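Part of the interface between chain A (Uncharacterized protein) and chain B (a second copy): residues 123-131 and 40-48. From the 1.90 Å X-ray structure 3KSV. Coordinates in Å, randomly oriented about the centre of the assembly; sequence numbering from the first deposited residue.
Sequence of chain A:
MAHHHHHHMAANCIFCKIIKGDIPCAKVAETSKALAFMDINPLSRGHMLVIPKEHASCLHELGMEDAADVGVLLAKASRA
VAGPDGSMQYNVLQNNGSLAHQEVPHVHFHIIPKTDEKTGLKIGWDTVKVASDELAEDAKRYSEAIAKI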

# COMPACT_ATOMS: atom_id res chain seq x y z
N ILE A 123 -4.78 4.55 13.23
CA ILE A 123 -5.85 4.46 12.25
C ILE A 123 -7.23 4.54 12.92
O ILE A 123 -7.46 3.91 13.94
CB ILE A 123 -5.75 3.10 11.51
CG1 ILE A 123 -4.78 3.17 10.35
CG2 ILE A 123 -7.07 2.67 10.91
CD1 ILE A 123 -4.91 1.93 9.44
N GLY A 124 -8.14 5.31 12.32
CA GLY A 124 -9.55 5.29 12.70
C GLY A 124 -10.35 4.46 11.72
O GLY A 124 -10.38 4.79 10.52
N TRP A 125 -11.00 3.41 12.24
CA TRP A 125 -11.74 2.42 11.43
C TRP A 125 -13.25 2.37 11.73
O TRP A 125 -13.74 1.43 12.37
CB TRP A 125 -11.14 1.02 11.60
CG TRP A 125 -11.42 0.16 10.43
CD1 TRP A 125 -12.47 -0.69 10.27
CD2 TRP A 125 -10.66 0.09 9.22
NE1 TRP A 125 -12.40 -1.30 9.03
CE2 TRP A 125 -11.30 -0.83 8.37
CE3 TRP A 125 -9.49 0.72 8.77
CZ2 TRP A 125 -10.81 -1.14 7.09
CZ3 TRP A 125 -9.01 0.41 7.50
CH2 TRP A 125 -9.67 -0.50 6.68
N ASP A 126 -13.98 3.37 11.26
CA ASP A 126 -15.42 3.42 11.47
C ASP A 126 -16.15 3.15 10.15
O ASP A 126 -16.13 3.97 9.23
CB ASP A 126 -15.81 4.78 12.07
CG ASP A 126 -15.13 5.06 13.42
OD1 ASP A 126 -15.59 4.52 14.47
OD2 ASP A 126 -14.13 5.82 13.43
N THR A 127 -16.77 1.97 10.06
CA THR A 127 -17.40 1.55 8.81
C THR A 127 -18.77 2.20 8.60
O THR A 127 -19.40 2.70 9.54
CB THR A 127 -17.52 -0.00 8.69
OG1 THR A 127 -18.46 -0.49 9.64
CG2 THR A 127 -16.17 -0.68 8.92
N VAL A 128 -19.21 2.19 7.34
CA VAL A 128 -20.52 2.70 6.94
C VAL A 128 -21.31 1.59 6.25
O VAL A 128 -20.75 0.61 5.78
CB VAL A 128 -20.36 3.92 5.99
CG1 VAL A 128 -19.62 5.04 6.71
CG2 VAL A 128 -19.62 3.53 4.74
N LYS A 129 -22.63 1.73 6.22
CA LYS A 129 -23.47 0.74 5.54
C LYS A 129 -23.48 1.05 4.04
O LYS A 129 -23.64 2.21 3.63
CB LYS A 129 -24.91 0.74 6.10
N VAL A 130 -23.26 0.02 3.23
CA VAL A 130 -23.54 0.12 1.79
C VAL A 130 -24.53 -1.01 1.40
O VAL A 130 -24.46 -2.13 1.93
CB VAL A 130 -22.25 0.13 0.90
CG1 VAL A 130 -22.61 0.15 -0.57
CG2 VAL A 130 -21.36 1.34 1.22
N ALA A 131 -25.43 -0.69 0.48
CA ALA A 131 -26.47 -1.60 0.05
C ALA A 131 -25.94 -2.56 -1.00
O ALA A 131 -24.95 -2.27 -1.66
CB ALA A 131 -27.64 -0.79 -0.51
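Chain B 40-48: INPLSRGHM

Residues 40-48 of chain B lie against the extended segment of chain A that follows the strand at Ile A123 and Gly A124. No crossing angle applies, since the chain B stretch is irregular apart from one turn. The register is set by the closest CA pairs, Thr A127 with Leu B43 at 4.3 Å and Val A130 with Arg B45 at 6.9 Å, so the two chains advance in the same sense here. Together the stretches bury 495 Å².

Ile B40 (phi/psi -83/-4) makes no contact; its CB points sideways, and the end of its side chain leads away from chain A. Asn B41, at -124/64, begins the contact: Asn B41 O, a backbone atom, lies 3.3 Å from Thr A127 CG2, and on the side chain Asn B41 CB is 4.2 Å from Thr A127 CG2.

Pro B42 (-75/154) is extended and supplies the polar link between the stretches. Val A128 N donates to Pro B42 O at 2.8 Å, with an angle of 167° at the hydrogen, a short and nearly linear bond. Pro B42 O also lies 3.2 Å from Thr A127 CA, a CA-H...O contact bent to 120°. The proline ring, puckered C-gamma endo, meets two valines: Pro B42 CG is 4.1 Å from Val A128 CG2 and 3.6 Å from Val A130 CG2.

Leu B43 (-87/-18) loses the most area, 108 Å². Its CA-to-CB bond points away, yet with chi1 m and chi2 t the end of the side chain returns to chain A. Leu B43 CD2 sits 3.5 Å from the centroid of the five-membered ring of Trp A125, only 4° off the normal, which places the methyl squarely over the face as a CH-pi contact. Leu B43 CD2 is also 3.6 Å from Asp A126 O. Behind it, Leu B43 N donates to His B47 ND1 (3.1 Å, 166°), tying the leucine backbone to the imidazole.

A type II turn runs from Ser B44 to His B47, closed by a weak hydrogen bond from His B47 N to Ser B44 O at 3.3 Å. Ser B44 points its CB away, but Ser B44 N is 4.0 Å from Val A128 CG2. Arg B45 CD approaches Val A130 CG1 at 4.1 Å. Gly B46, at 92/3, has angles that would jam a CB against the preceding carbonyl oxygen. The CA-to-CB bond of His B47 points toward chain A, and His B47 CE1 lies 3.9 Å from Trp A125 CZ2; the ring planes are oblique at 71°. Met B48 is out of reach.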

# COMPACT_ATOMS: atom_id res chain seq x y z
N ILE B 40 -17.30 -5.35 1.94
CA ILE B 40 -18.68 -5.32 2.42
C ILE B 40 -18.80 -4.64 3.79
O ILE B 40 -19.91 -4.49 4.31
CB ILE B 40 -19.33 -6.73 2.45
CG1 ILE B 40 -18.60 -7.63 3.45
CG2 ILE B 40 -19.31 -7.37 1.06
CD1 ILE B 40 -19.51 -8.75 4.02
N ASN B 41 -17.66 -4.27 4.38
CA ASN B 41 -17.62 -3.42 5.59
C ASN B 41 -16.77 -2.18 5.32
O ASN B 41 -15.71 -2.01 5.94
CB ASN B 41 -17.01 -4.16 6.78
CG ASN B 41 -17.86 -5.32 7.25
OD1 ASN B 41 -17.35 -6.44 7.42
ND2 ASN B 41 -19.15 -5.07 7.48
N PRO B 42 -17.22 -1.32 4.38
CA PRO B 42 -16.42 -0.20 3.88
C PRO B 42 -16.32 0.96 4.86
O PRO B 42 -17.23 1.15 5.65
CB PRO B 42 -17.22 0.25 2.66
CG PRO B 42 -18.62 -0.03 3.02
CD PRO B 42 -18.57 -1.32 3.78
N LEU B 43 -15.24 1.74 4.76
CA LEU B 43 -15.11 3.01 5.48
C LEU B 43 -15.72 4.16 4.70
O LEU B 43 -15.97 5.24 5.25
CB LEU B 43 -13.64 3.35 5.72
CG LEU B 43 -12.79 2.40 6.55
CD1 LEU B 43 -11.43 3.05 6.69
CD2 LEU B 43 -13.40 2.09 7.91
N SER B 44 -15.92 3.93 3.41
CA SER B 44 -16.49 4.91 2.49
C SER B 44 -17.05 4.15 1.30
O SER B 44 -16.70 2.99 1.07
CB SER B 44 -15.41 5.88 2.04
OG SER B 44 -14.36 5.17 1.40
N ARG B 45 -17.93 4.80 0.56
CA ARG B 45 -18.53 4.23 -0.64
C ARG B 45 -17.45 3.98 -1.71
O ARG B 45 -16.68 4.87 -2.03
CB ARG B 45 -19.62 5.19 -1.13
CG ARG B 45 -20.30 4.83 -2.44
CD ARG B 45 -21.19 3.62 -2.34
NE ARG B 45 -21.60 3.22 -3.68
CZ ARG B 45 -22.63 3.72 -4.37
NH1 ARG B 45 -23.45 4.64 -3.86
NH2 ARG B 45 -22.86 3.25 -5.60
N GLY B 46 -17.39 2.75 -2.24
CA GLY B 46 -16.41 2.35 -3.27
C GLY B 46 -15.10 1.75 -2.76
O GLY B 46 -14.18 1.50 -3.54
N HIS B 47 -15.00 1.57 -1.44
CA HIS B 47 -13.89 0.89 -0.76
C HIS B 47 -13.75 -0.54 -1.29
O HIS B 47 -14.70 -1.33 -1.26
CB HIS B 47 -14.16 0.89 0.75
CG HIS B 47 -13.10 0.25 1.61
ND1 HIS B 47 -13.11 0.38 2.98
CD2 HIS B 47 -12.03 -0.54 1.32
CE1 HIS B 47 -12.09 -0.28 3.50
NE2 HIS B 47 -11.42 -0.85 2.51
N MET B 48 -12.55 -0.85 -1.78
CA MET B 48 -12.29 -2.14 -2.36
C MET B 48 -11.02 -2.72 -1.82
O MET B 48 -10.27 -2.06 -1.11
CB MET B 48 -12.25 -2.05 -3.90
CG MET B 48 -11.12 -1.23 -4.53
SD MET B 48 -11.14 -1.45 -6.32
CE MET B 48 -10.73 -3.21 -6.38